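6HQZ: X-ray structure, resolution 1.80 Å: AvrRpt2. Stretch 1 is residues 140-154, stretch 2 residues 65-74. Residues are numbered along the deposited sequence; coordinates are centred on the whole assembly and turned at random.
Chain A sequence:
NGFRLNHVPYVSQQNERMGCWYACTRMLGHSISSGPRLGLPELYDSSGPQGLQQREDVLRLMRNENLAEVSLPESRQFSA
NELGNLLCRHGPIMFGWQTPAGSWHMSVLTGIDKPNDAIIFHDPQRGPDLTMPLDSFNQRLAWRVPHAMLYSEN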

# COMPACT_ATOMS: atom_id res chain seq x y z
N ARG A 140 -18.23 -8.83 -9.88
CA ARG A 140 -18.88 -9.82 -8.99
C ARG A 140 -18.84 -9.49 -7.54
O ARG A 140 -19.53 -10.13 -6.78
CB ARG A 140 -18.24 -11.18 -9.23
CG ARG A 140 -18.38 -11.61 -10.68
CD ARG A 140 -17.80 -12.97 -10.94
NE ARG A 140 -18.22 -13.39 -12.28
CZ ARG A 140 -19.46 -13.76 -12.57
NH1 ARG A 140 -20.40 -13.85 -11.61
NH2 ARG A 140 -19.77 -14.05 -13.83
N LEU A 141 -18.11 -8.45 -7.15
CA LEU A 141 -18.08 -8.02 -5.77
C LEU A 141 -19.46 -7.63 -5.27
O LEU A 141 -20.32 -7.16 -6.07
CB LEU A 141 -17.15 -6.80 -5.60
CG LEU A 141 -16.93 -6.29 -4.19
CD1 LEU A 141 -16.20 -7.26 -3.26
CD2 LEU A 141 -16.13 -4.98 -4.27
N ALA A 142 -19.70 -7.88 -4.00
CA ALA A 142 -20.98 -7.52 -3.37
C ALA A 142 -21.22 -6.00 -3.17
O ALA A 142 -21.50 -5.59 -2.09
CB ALA A 142 -21.11 -8.24 -2.04
N TRP A 143 -21.27 -5.26 -4.26
CA TRP A 143 -21.41 -3.80 -4.25
C TRP A 143 -22.63 -3.30 -3.51
O TRP A 143 -22.62 -2.21 -3.01
CB TRP A 143 -21.44 -3.28 -5.66
CG TRP A 143 -20.20 -3.46 -6.36
CD1 TRP A 143 -19.93 -4.36 -7.30
CD2 TRP A 143 -19.01 -2.71 -6.16
NE1 TRP A 143 -18.64 -4.22 -7.74
CE2 TRP A 143 -18.04 -3.23 -7.04
CE3 TRP A 143 -18.67 -1.63 -5.34
CZ2 TRP A 143 -16.73 -2.71 -7.12
CZ3 TRP A 143 -17.37 -1.08 -5.45
CH2 TRP A 143 -16.42 -1.65 -6.32
N ARG A 144 -23.66 -4.12 -3.41
CA ARG A 144 -24.91 -3.72 -2.81
C ARG A 144 -24.82 -3.45 -1.33
O ARG A 144 -25.67 -2.72 -0.78
CB ARG A 144 -26.05 -4.72 -3.08
CG ARG A 144 -27.37 -4.34 -2.48
CD ARG A 144 -28.46 -5.32 -2.89
NE ARG A 144 -29.66 -4.59 -3.16
CZ ARG A 144 -30.72 -5.13 -3.75
NH1 ARG A 144 -30.71 -6.43 -4.11
NH2 ARG A 144 -31.78 -4.38 -3.97
N VAL A 145 -23.80 -3.99 -0.68
CA VAL A 145 -23.72 -3.86 0.79
C VAL A 145 -22.42 -3.16 1.15
O VAL A 145 -21.39 -3.40 0.49
CB VAL A 145 -23.84 -5.20 1.54
CG1 VAL A 145 -25.24 -5.77 1.33
CG2 VAL A 145 -22.76 -6.21 1.16
N PRO A 146 -22.45 -2.34 2.17
CA PRO A 146 -21.23 -1.62 2.54
C PRO A 146 -20.15 -2.53 3.12
O PRO A 146 -19.00 -2.11 3.19
CB PRO A 146 -21.70 -0.62 3.61
CG PRO A 146 -23.15 -0.58 3.47
CD PRO A 146 -23.61 -1.88 2.96
N HIS A 147 -20.52 -3.74 3.52
CA HIS A 147 -19.59 -4.67 4.19
C HIS A 147 -19.04 -5.70 3.26
O HIS A 147 -18.64 -6.76 3.68
CB HIS A 147 -20.22 -5.32 5.42
CG HIS A 147 -21.59 -5.88 5.20
ND1 HIS A 147 -22.73 -5.13 5.41
CD2 HIS A 147 -22.01 -7.10 4.79
CE1 HIS A 147 -23.79 -5.88 5.14
NE2 HIS A 147 -23.38 -7.06 4.73
N ALA A 148 -19.00 -5.36 1.97
CA ALA A 148 -18.51 -6.21 0.92
C ALA A 148 -17.06 -6.67 1.18
O ALA A 148 -16.72 -7.80 0.79
CB ALA A 148 -18.65 -5.52 -0.42
N MET A 149 -16.24 -5.81 1.82
CA MET A 149 -14.80 -6.05 1.96
C MET A 149 -14.46 -5.70 3.39
O MET A 149 -14.60 -4.52 3.77
CB MET A 149 -14.06 -5.10 1.00
CG MET A 149 -14.13 -5.57 -0.49
SD MET A 149 -13.47 -4.28 -1.54
CE MET A 149 -11.77 -4.38 -1.19
N LEU A 150 -14.08 -6.71 4.18
CA LEU A 150 -13.78 -6.56 5.57
C LEU A 150 -12.31 -6.81 5.84
O LEU A 150 -11.65 -7.65 5.20
CB LEU A 150 -14.61 -7.50 6.44
CG LEU A 150 -16.11 -7.23 6.51
CD1 LEU A 150 -16.78 -8.28 7.40
CD2 LEU A 150 -16.46 -5.85 7.06
N TYR A 151 -11.80 -6.09 6.84
CA TYR A 151 -10.40 -6.26 7.25
C TYR A 151 -10.26 -6.22 8.75
O TYR A 151 -11.21 -5.77 9.45
CB TYR A 151 -9.51 -5.22 6.56
CG TYR A 151 -9.77 -3.76 6.94
CD1 TYR A 151 -9.11 -3.16 8.03
CD2 TYR A 151 -10.64 -2.96 6.17
CE1 TYR A 151 -9.35 -1.83 8.37
CE2 TYR A 151 -10.87 -1.64 6.49
CZ TYR A 151 -10.24 -1.09 7.59
OH TYR A 151 -10.50 0.19 7.83
N SER A 152 -9.06 -6.62 9.22
CA SER A 152 -8.74 -6.68 10.63
C SER A 152 -8.30 -5.32 11.16
O SER A 152 -7.44 -4.70 10.60
CB SER A 152 -7.58 -7.65 10.96
OG SER A 152 -7.47 -7.78 12.39
N GLU A 153 -8.91 -4.89 12.25
CA GLU A 153 -8.41 -3.73 13.03
C GLU A 153 -7.38 -4.11 14.11
O GLU A 153 -6.82 -3.21 14.75
CB GLU A 153 -9.57 -2.97 13.66
CG GLU A 153 -10.39 -2.20 12.64
CD GLU A 153 -11.38 -1.24 13.27
OE1 GLU A 153 -11.99 -1.59 14.32
OE2 GLU A 153 -11.53 -0.13 12.72
N ASN A 154 -7.11 -5.40 14.32
CA ASN A 154 -6.04 -5.79 15.28
C ASN A 154 -4.65 -5.56 14.70
O ASN A 154 -3.69 -5.73 15.42
CB ASN A 154 -6.19 -7.25 15.76
CG ASN A 154 -7.43 -7.47 16.62
OD1 ASN A 154 -7.95 -6.54 17.23
ND2 ASN A 154 -7.92 -8.72 16.64
OXT ASN A 154 -4.41 -5.19 13.54
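Stretch 2, residues 65-74: ENLAEVSLPE

Stretch 2 lies on stretch 1 as an antiparallel strand pairing that opens, past its hydrogen-bonded ladder, into an apolar packing around Leu72. Strand 67-69 runs against strand 149-152 with 142° between their N-to-C directions and axes 4.5 Å apart at closest approach. Asn66 leaves the preceding helix with positive phi (55/53), and from Leu67 to Glu69 the backbone is extended.

Register is set by four backbone bonds: Asn66 O accepts from Glu153 N at 2.9 Å, Ala68 N gives to Tyr151 O at 2.8 Å, Ala68 O accepts from Tyr151 N at 2.7 Å, and Val70 N gives to Met149 O at 3.0 Å. Ala68 thus pairs with Tyr151 through both its amide and its carbonyl, while Leu67 faces Ser152 and Glu69 faces Leu150 in non-hydrogen-bonded pairs.

Side chains alternate accordingly. Leu67 and Glu69 share a face with Leu150, whose CD2 lies 3.7 Å from Glu69 CB; on the other face, Ala68 CB sits over the Tyr151 ring, 3.6 Å from Tyr151 CZ.

Beyond Val70 the chains splay, and water 1 bridges Val70 O, Pro146 O and Met149 N. Leu72 then points toward stretch 1, its CD1 3.9 Å from Ala148 CB and its CD2 4.0 Å from Met149 SD. Pro73 CD meets the edge of the Trp143 ring, 3.7 Å from Trp143 CZ3.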

# COMPACT_ATOMS: atom_id res chain seq x y z
N GLU A 65 -15.62 -7.91 17.19
CA GLU A 65 -14.44 -8.68 16.81
C GLU A 65 -13.39 -7.87 16.12
O GLU A 65 -12.53 -8.45 15.50
CB GLU A 65 -14.84 -9.80 15.85
CG GLU A 65 -15.95 -10.68 16.35
CD GLU A 65 -15.58 -11.42 17.61
OE1 GLU A 65 -14.37 -11.62 17.88
OE2 GLU A 65 -16.52 -11.81 18.31
N ASN A 66 -13.49 -6.55 16.20
CA ASN A 66 -12.47 -5.65 15.64
C ASN A 66 -12.20 -5.90 14.16
O ASN A 66 -11.07 -6.11 13.71
CB ASN A 66 -11.21 -5.75 16.47
CG ASN A 66 -11.49 -5.55 17.94
OD1 ASN A 66 -11.33 -6.46 18.73
ND2 ASN A 66 -11.96 -4.35 18.30
N LEU A 67 -13.29 -5.89 13.41
CA LEU A 67 -13.23 -5.90 11.96
C LEU A 67 -13.79 -4.55 11.49
O LEU A 67 -14.55 -3.89 12.21
CB LEU A 67 -14.04 -7.05 11.41
CG LEU A 67 -13.68 -8.51 11.71
CD1 LEU A 67 -14.81 -9.37 11.17
CD2 LEU A 67 -12.41 -8.95 10.99
N ALA A 68 -13.34 -4.12 10.33
CA ALA A 68 -13.82 -2.93 9.68
C ALA A 68 -13.94 -3.13 8.17
O ALA A 68 -13.35 -4.05 7.59
CB ALA A 68 -12.87 -1.77 9.93
N GLU A 69 -14.71 -2.24 7.58
CA GLU A 69 -15.03 -2.33 6.15
C GLU A 69 -14.38 -1.26 5.34
O GLU A 69 -14.14 -0.15 5.82
CB GLU A 69 -16.53 -2.30 5.92
CG GLU A 69 -17.25 -0.99 6.26
CD GLU A 69 -18.75 -1.15 6.47
OE1 GLU A 69 -19.30 -2.29 6.54
OE2 GLU A 69 -19.42 -0.12 6.51
N VAL A 70 -14.10 -1.60 4.12
CA VAL A 70 -13.54 -0.67 3.15
C VAL A 70 -14.65 0.17 2.54
O VAL A 70 -15.64 -0.40 2.08
CB VAL A 70 -12.90 -1.49 2.02
CG1 VAL A 70 -12.40 -0.53 0.93
CG2 VAL A 70 -11.78 -2.39 2.52
N SER A 71 -14.49 1.49 2.48
CA SER A 71 -15.42 2.37 1.81
C SER A 71 -15.39 2.12 0.35
O SER A 71 -14.35 2.31 -0.30
CB SER A 71 -15.07 3.85 2.01
OG SER A 71 -15.27 4.13 3.35
N LEU A 72 -16.52 1.68 -0.16
CA LEU A 72 -16.64 1.33 -1.55
C LEU A 72 -16.75 2.52 -2.47
O LEU A 72 -17.52 3.43 -2.23
CB LEU A 72 -17.86 0.42 -1.75
CG LEU A 72 -17.75 -0.89 -0.96
CD1 LEU A 72 -19.02 -1.72 -1.20
CD2 LEU A 72 -16.53 -1.73 -1.33
N PRO A 73 -16.05 2.47 -3.59
CA PRO A 73 -16.14 3.60 -4.51
C PRO A 73 -17.49 3.69 -5.25
O PRO A 73 -18.11 2.67 -5.61
CB PRO A 73 -15.01 3.30 -5.51
CG PRO A 73 -14.81 1.85 -5.43
CD PRO A 73 -15.05 1.49 -4.03
N GLU A 74 -17.90 4.92 -5.49
CA GLU A 74 -19.17 5.23 -6.13
C GLU A 74 -19.23 4.65 -7.51
O GLU A 74 -20.30 4.28 -7.97
CB GLU A 74 -19.36 6.75 -6.25
CG GLU A 74 -20.36 7.37 -5.32
CD GLU A 74 -20.52 8.89 -5.55
OE1 GLU A 74 -20.85 9.36 -6.71
OE2 GLU A 74 -20.36 9.62 -4.54
O HOH W 1 -16.70 -2.97 1.91
O HOH W 2 -18.57 0.55 2.44